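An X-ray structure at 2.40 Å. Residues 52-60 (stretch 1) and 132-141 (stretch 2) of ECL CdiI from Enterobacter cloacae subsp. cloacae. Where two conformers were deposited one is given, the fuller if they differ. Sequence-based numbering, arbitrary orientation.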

# COMPACT_ATOMS: atom_id res chain seq x y z
N LEU B 52 -2.41 3.73 14.91
CA LEU B 52 -3.62 4.50 15.09
C LEU B 52 -3.58 5.27 16.42
O LEU B 52 -3.88 6.47 16.48
N GLY B 53 -3.19 4.58 17.49
CA GLY B 53 -2.94 5.23 18.76
C GLY B 53 -2.04 6.47 18.66
O GLY B 53 -2.43 7.54 19.10
N GLU B 54 -0.87 6.33 18.04
CA GLU B 54 0.05 7.47 17.89
C GLU B 54 -0.62 8.60 17.12
O GLU B 54 -0.68 9.73 17.60
N GLY B 55 -1.11 8.30 15.92
CA GLY B 55 -1.71 9.31 15.07
C GLY B 55 -2.93 9.97 15.69
O GLY B 55 -3.04 11.20 15.72
N LEU B 56 -3.86 9.17 16.20
CA LEU B 56 -5.04 9.73 16.85
C LEU B 56 -4.65 10.63 18.02
O LEU B 56 -5.25 11.69 18.23
N SER B 57 -3.65 10.22 18.79
CA SER B 57 -3.34 10.93 20.02
C SER B 57 -2.93 12.38 19.76
O SER B 57 -3.40 13.28 20.45
N ASN B 58 -2.11 12.62 18.74
CA ASN B 58 -1.67 13.98 18.42
C ASN B 58 -2.18 14.52 17.09
O ASN B 58 -1.73 15.56 16.61
N LYS B 59 -3.12 13.79 16.48
CA LYS B 59 -3.78 14.22 15.25
C LYS B 59 -2.80 14.57 14.12
O LYS B 59 -2.97 15.56 13.41
N THR B 60 -1.77 13.74 13.96
CA THR B 60 -0.83 13.90 12.86
C THR B 60 -1.17 12.91 11.75
O THR B 60 -2.06 13.17 10.93
N ASP B 132 -14.65 10.07 7.96
CA ASP B 132 -14.76 10.90 9.16
C ASP B 132 -13.92 10.33 10.31
O ASP B 132 -13.56 9.16 10.31
N LEU B 133 -13.59 11.17 11.29
CA LEU B 133 -12.79 10.74 12.44
C LEU B 133 -13.44 9.60 13.20
O LEU B 133 -12.77 8.64 13.56
N ASN B 134 -14.75 9.71 13.45
CA ASN B 134 -15.47 8.68 14.20
C ASN B 134 -15.29 7.29 13.61
O ASN B 134 -15.22 6.30 14.34
N SER B 135 -15.23 7.20 12.28
CA SER B 135 -15.18 5.88 11.67
C SER B 135 -13.79 5.29 11.88
O SER B 135 -13.63 4.07 11.97
N VAL B 136 -12.79 6.15 12.01
CA VAL B 136 -11.43 5.69 12.30
C VAL B 136 -11.31 5.29 13.76
O VAL B 136 -10.67 4.29 14.10
N LEU B 137 -11.93 6.07 14.63
CA LEU B 137 -12.01 5.71 16.04
C LEU B 137 -12.62 4.32 16.21
O LEU B 137 -12.08 3.49 16.94
N ASP B 138 -13.74 4.06 15.54
CA ASP B 138 -14.42 2.77 15.67
C ASP B 138 -13.45 1.64 15.28
O ASP B 138 -13.30 0.66 16.01
N PHE B 139 -12.77 1.80 14.14
CA PHE B 139 -11.78 0.82 13.72
C PHE B 139 -10.63 0.68 14.72
O PHE B 139 -10.15 -0.42 14.98
N TYR B 140 -10.19 1.80 15.28
CA TYR B 140 -9.16 1.78 16.31
C TYR B 140 -9.64 0.99 17.53
O TYR B 140 -8.95 0.12 18.03
N HIS B 141 -10.84 1.30 18.00
CA HIS B 141 -11.43 0.57 19.13
C HIS B 141 -11.61 -0.93 18.86
O HIS B 141 -11.42 -1.74 19.77

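The contact is a small, apolar helix-helix packing, built from leucine side chains set against aliphatic and aromatic groups, with no hydrogen bond crossing between the stretches. Helices 52-58 and 133-141 run roughly antiparallel, their N-to-C directions 143° apart and their axes 10.9 Å apart at closest approach; 379 Å² is buried, both sides summed.

Leu56 supplies the clearest evidence of interlocking. Its CA-to-CB bond points toward the second helix, and with chi1 m and chi2 t its side chain enters a hole formed by Leu133, Val136, Leu137 and Tyr140. Leu56 CD2 lies 3.6 Å from Leu133 CD1, while Leu56 CD1 lies 3.7 Å from Leu137 CD2. Leu56 CD1 also sits 4.1 Å from the centroid of the Tyr140 ring and 28° off the ring normal, a CH-pi contact over the face. Leu137 starts away from stretch 1, but its m, t rotamer brings its end back to the contact.

One turn earlier, Leu52 also points toward stretch 2 and adopts the m, t rotamer. Its methyls diverge: Leu52 CD2 is 3.9 Å from Val136 CG1, and Leu52 CD1 is 3.8 Å from Phe139 CD2. Tyr140, with chi1 t, lies alongside, Leu52 CB to Tyr140 CD1 being 3.8 Å. Gly53 has no side chain, and its backbone meets the same ring, with Gly53 N 3.8 Å from Tyr140 CE1.

Beyond the helix end, Lys59 has positive phi and starts sideways, yet its end comes nearer: Lys59 CE is 3.8 Å from Leu133 CD2. Its ammonium group stays within its own stretch, Lys59 NZ donating to Leu56 O at 2.5 Å. Polar bonding is likewise local at Asp132, the N-cap of the second helix, where Ser135 N makes a weak capping bond to Asp132 OD1 at 3.4 Å.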

# COMPACT_ATOMS: atom_id res chain seq x y z
CB LEU B 52 -4.84 3.57 15.00
CG LEU B 52 -5.13 3.10 13.57
CD1 LEU B 52 -6.11 1.94 13.55
CD2 LEU B 52 -5.66 4.25 12.70
CB GLU B 54 1.33 7.08 17.16
CG GLU B 54 2.10 5.90 17.74
CD GLU B 54 3.28 5.50 16.86
OE1 GLU B 54 3.53 6.20 15.86
OE2 GLU B 54 3.94 4.49 17.16
CB LEU B 56 -6.01 8.62 17.31
CG LEU B 56 -6.84 7.98 16.19
CD1 LEU B 56 -7.57 6.75 16.67
CD2 LEU B 56 -7.83 9.00 15.66
CB SER B 57 -2.28 10.18 20.84
OG SER B 57 -1.01 10.28 20.23
CB ASN B 58 -0.14 14.09 18.47
CG ASN B 58 0.55 13.08 17.58
OD1 ASN B 58 0.01 12.67 16.54
ND2 ASN B 58 1.73 12.64 17.98
CB LYS B 59 -4.73 15.38 15.54
CG LYS B 59 -5.86 15.03 16.51
CD LYS B 59 -6.80 13.98 15.91
CE LYS B 59 -7.95 13.64 16.85
NZ LYS B 59 -7.59 12.60 17.84
CB THR B 60 0.60 13.68 13.34
OG1 THR B 60 0.66 12.46 14.08
CG2 THR B 60 1.03 14.85 14.25
CB ASP B 132 -16.22 11.04 9.58
CG ASP B 132 -16.78 9.76 10.15
OD1 ASP B 132 -16.60 8.70 9.53
OD2 ASP B 132 -17.37 9.80 11.24
CB LEU B 133 -12.54 11.91 13.39
CG LEU B 133 -11.65 11.60 14.59
CD1 LEU B 133 -10.35 10.99 14.09
CD2 LEU B 133 -11.39 12.88 15.37
CB ASN B 134 -16.96 9.00 14.30
CG ASN B 134 -17.28 9.98 15.41
OD1 ASN B 134 -16.58 10.07 16.42
ND2 ASN B 134 -18.37 10.73 15.23
CB SER B 135 -15.58 5.93 10.19
OG SER B 135 -14.59 6.61 9.45
CB VAL B 136 -10.38 6.75 11.95
CG1 VAL B 136 -8.99 6.29 12.40
CG2 VAL B 136 -10.40 7.04 10.45
CB LEU B 137 -12.84 6.72 16.79
CG LEU B 137 -12.19 8.08 16.99
CD1 LEU B 137 -13.15 9.04 17.72
CD2 LEU B 137 -10.89 7.90 17.77
CB ASP B 138 -15.70 2.72 14.84
CG ASP B 138 -16.75 3.74 15.29
OD1 ASP B 138 -16.80 4.07 16.50
OD2 ASP B 138 -17.53 4.22 14.42
CB PHE B 139 -11.22 1.18 12.35
CG PHE B 139 -10.26 0.16 11.80
CD1 PHE B 139 -10.67 -1.14 11.59
CD2 PHE B 139 -8.97 0.52 11.47
CE1 PHE B 139 -9.80 -2.08 11.07
CE2 PHE B 139 -8.08 -0.40 10.96
CZ PHE B 139 -8.50 -1.71 10.76
CB TYR B 140 -8.82 3.22 16.69
CG TYR B 140 -8.10 3.39 18.01
CD1 TYR B 140 -6.79 2.98 18.17
CD2 TYR B 140 -8.73 4.00 19.07
CE1 TYR B 140 -6.13 3.15 19.36
CE2 TYR B 140 -8.07 4.20 20.27
CZ TYR B 140 -6.77 3.77 20.41
OH TYR B 140 -6.11 3.95 21.61
CB HIS B 141 -12.76 1.21 19.52
CG HIS B 141 -12.61 2.56 20.15
ND1 HIS B 141 -13.56 3.55 20.05
CD2 HIS B 141 -11.60 3.09 20.88
CE1 HIS B 141 -13.15 4.63 20.69
NE2 HIS B 141 -11.96 4.37 21.21